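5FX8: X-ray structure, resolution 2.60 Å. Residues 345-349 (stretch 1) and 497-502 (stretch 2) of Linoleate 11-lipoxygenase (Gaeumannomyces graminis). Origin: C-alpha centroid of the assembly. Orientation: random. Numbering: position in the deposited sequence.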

# COMPACT_ATOMS: atom_id res chain seq x y z
N GLN A 345 2.98 -15.39 11.88
CA GLN A 345 3.50 -14.69 13.04
C GLN A 345 2.44 -13.82 13.70
O GLN A 345 2.47 -13.64 14.91
N ASN A 346 1.52 -13.22 12.92
CA ASN A 346 0.67 -12.19 13.50
C ASN A 346 -0.81 -12.50 13.55
O ASN A 346 -1.51 -11.99 14.41
N PHE A 347 -1.33 -13.30 12.64
CA PHE A 347 -2.77 -13.48 12.60
C PHE A 347 -3.17 -14.77 13.30
O PHE A 347 -2.36 -15.68 13.53
N GLY A 348 -4.46 -14.83 13.65
CA GLY A 348 -5.11 -15.91 14.34
C GLY A 348 -5.22 -17.19 13.56
O GLY A 348 -4.81 -18.24 14.05
N LEU A 349 -5.73 -17.13 12.36
CA LEU A 349 -5.85 -18.28 11.48
C LEU A 349 -4.55 -18.53 10.72
O LEU A 349 -3.86 -17.58 10.32
N PRO A 497 -7.67 -6.51 16.50
CA PRO A 497 -6.49 -7.38 16.62
C PRO A 497 -6.38 -8.43 15.53
O PRO A 497 -7.36 -9.06 15.14
N ALA A 498 -5.16 -8.62 15.03
CA ALA A 498 -4.93 -9.66 14.06
C ALA A 498 -5.23 -11.05 14.62
O ALA A 498 -5.66 -11.93 13.88
N ALA A 499 -5.02 -11.26 15.91
CA ALA A 499 -5.31 -12.55 16.51
C ALA A 499 -5.94 -12.36 17.88
O ALA A 499 -5.73 -11.34 18.54
N LEU A 500 -6.69 -13.37 18.33
CA LEU A 500 -7.18 -13.40 19.70
C LEU A 500 -6.37 -14.40 20.51
O LEU A 500 -6.07 -15.50 20.04
N TYR A 501 -6.02 -14.01 21.74
CA TYR A 501 -5.05 -14.72 22.54
C TYR A 501 -5.68 -15.39 23.75
O TYR A 501 -4.97 -15.90 24.61
N ALA A 502 -6.99 -15.45 23.82
CA ALA A 502 -7.67 -16.13 24.89
C ALA A 502 -8.90 -16.79 24.30
O ALA A 502 -9.46 -16.30 23.32

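This is a small, buried contact in which two alanine methyls pack against the backbone and one aromatic ring at the end of a helix, fastened by a single backbone hydrogen bond. Both stretches belong to one chain, and the touching residues are at least 150 positions apart in sequence. Together the stretches bury about 220 Å² of surface. The helix that enters stretch 1 covers Gln345 and Asn346. Phe347 is the first residue to leave helical geometry, and the chain then runs on as loop. Stretch 2 has no regular helix or strand.

Ala498 contributes most to the contact. It has the largest covered area of any residue here, and its CA-to-CB bond points toward stretch 1. Its methyl meets two different surfaces. One is polar: Ala498 CB lies 3.2 Å from Asn346 O. The other is aromatic: Ala498 CB sits 4.0 Å from the centroid of the Phe347 ring and only 11° off the ring normal. The methyl therefore lies over the ring face, in a CH-pi arrangement. The closest side-chain pair of these two residues is Phe347 CD2 to Ala498 CB, at 3.9 Å.

Phe347 has chi1 in the m well and chi2 at 74°. Its CA-to-CB bond points away from stretch 2 overall. The ring nonetheless presents one face to the Ala498 methyl, so the residue still takes part in the packing.

The polar link is made by backbone atoms. Gly348 N donates a hydrogen bond to Ala498 O at 3.1 Å, with an N-H...O angle of 146°. The same carbonyl also receives a CA-H...O contact, with Phe347 CA 3.5 Å from Ala498 O. Ala498 thus contacts Phe347 through both its methyl and its carbonyl oxygen.

Ala499 also points toward stretch 1. Its methyl packs on main chain: Ala499 CB is 3.3 Å from Gly348 N and 3.7 Å from Phe347 C. It also approaches the helix end, with Asn346 O 3.7 Å from Ala499 CB. Gly348 has no side chain, and its CA comes within 4.0 Å of the CA of Ala499. A CB on Gly348 would point toward stretch 2, and there is room for one.

Asn346 meets stretch 2 through its carbonyl oxygen. Its side chain is in the m rotamer, with chi2 at -84°, and its CA-to-CB bond runs sideways. Asn346 ND2 is hydrogen-bonded elsewhere in the structure. Tyr501 has chi1 in the m well and chi2 at 86°. Its CA-to-CB bond also runs sideways, but the end of the side chain comes nearer to stretch 1. Tyr501 OH stops 4.2 Å from Asn346 O, too far for a hydrogen bond.

The remaining side chains stay out of the contact. Gln345 and Leu500, both m,t in their first two chi angles, point away. Leu349, also m,t, and Pro497 lie sideways, and Ala502 is out of reach.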

# COMPACT_ATOMS: atom_id res chain seq x y z
CB GLN A 345 4.68 -13.81 12.65
CG GLN A 345 5.92 -14.51 12.18
CD GLN A 345 6.92 -13.53 11.55
OE1 GLN A 345 6.91 -12.33 11.85
NE2 GLN A 345 7.77 -14.03 10.64
CB ASN A 346 0.86 -10.88 12.75
CG ASN A 346 2.23 -10.34 12.88
OD1 ASN A 346 2.54 -9.68 13.85
ND2 ASN A 346 3.08 -10.63 11.92
CB PHE A 347 -3.26 -13.50 11.16
CG PHE A 347 -3.23 -12.15 10.49
CD1 PHE A 347 -2.04 -11.59 10.09
CD2 PHE A 347 -4.40 -11.48 10.23
CE1 PHE A 347 -2.03 -10.37 9.47
CE2 PHE A 347 -4.40 -10.27 9.59
CZ PHE A 347 -3.22 -9.71 9.21
CB LEU A 349 -6.98 -18.07 10.49
CG LEU A 349 -8.37 -17.90 11.09
CD1 LEU A 349 -9.39 -18.09 10.03
CD2 LEU A 349 -8.62 -18.87 12.21
CB PRO A 497 -6.69 -8.03 17.99
CG PRO A 497 -8.13 -8.12 18.13
CD PRO A 497 -8.75 -6.94 17.39
CB ALA A 498 -3.50 -9.59 13.56
CB ALA A 499 -4.04 -13.40 16.64
CB LEU A 500 -8.66 -13.77 19.75
CG LEU A 500 -9.58 -13.00 18.80
CD1 LEU A 500 -11.01 -13.44 19.05
CD2 LEU A 500 -9.45 -11.51 19.01
CB TYR A 501 -3.92 -13.76 22.96
CG TYR A 501 -3.04 -13.35 21.79
CD1 TYR A 501 -3.39 -12.27 20.98
CD2 TYR A 501 -1.88 -14.06 21.46
CE1 TYR A 501 -2.63 -11.90 19.93
CE2 TYR A 501 -1.11 -13.69 20.39
CZ TYR A 501 -1.51 -12.60 19.63
OH TYR A 501 -0.80 -12.18 18.56
CB ALA A 502 -8.07 -15.16 26.02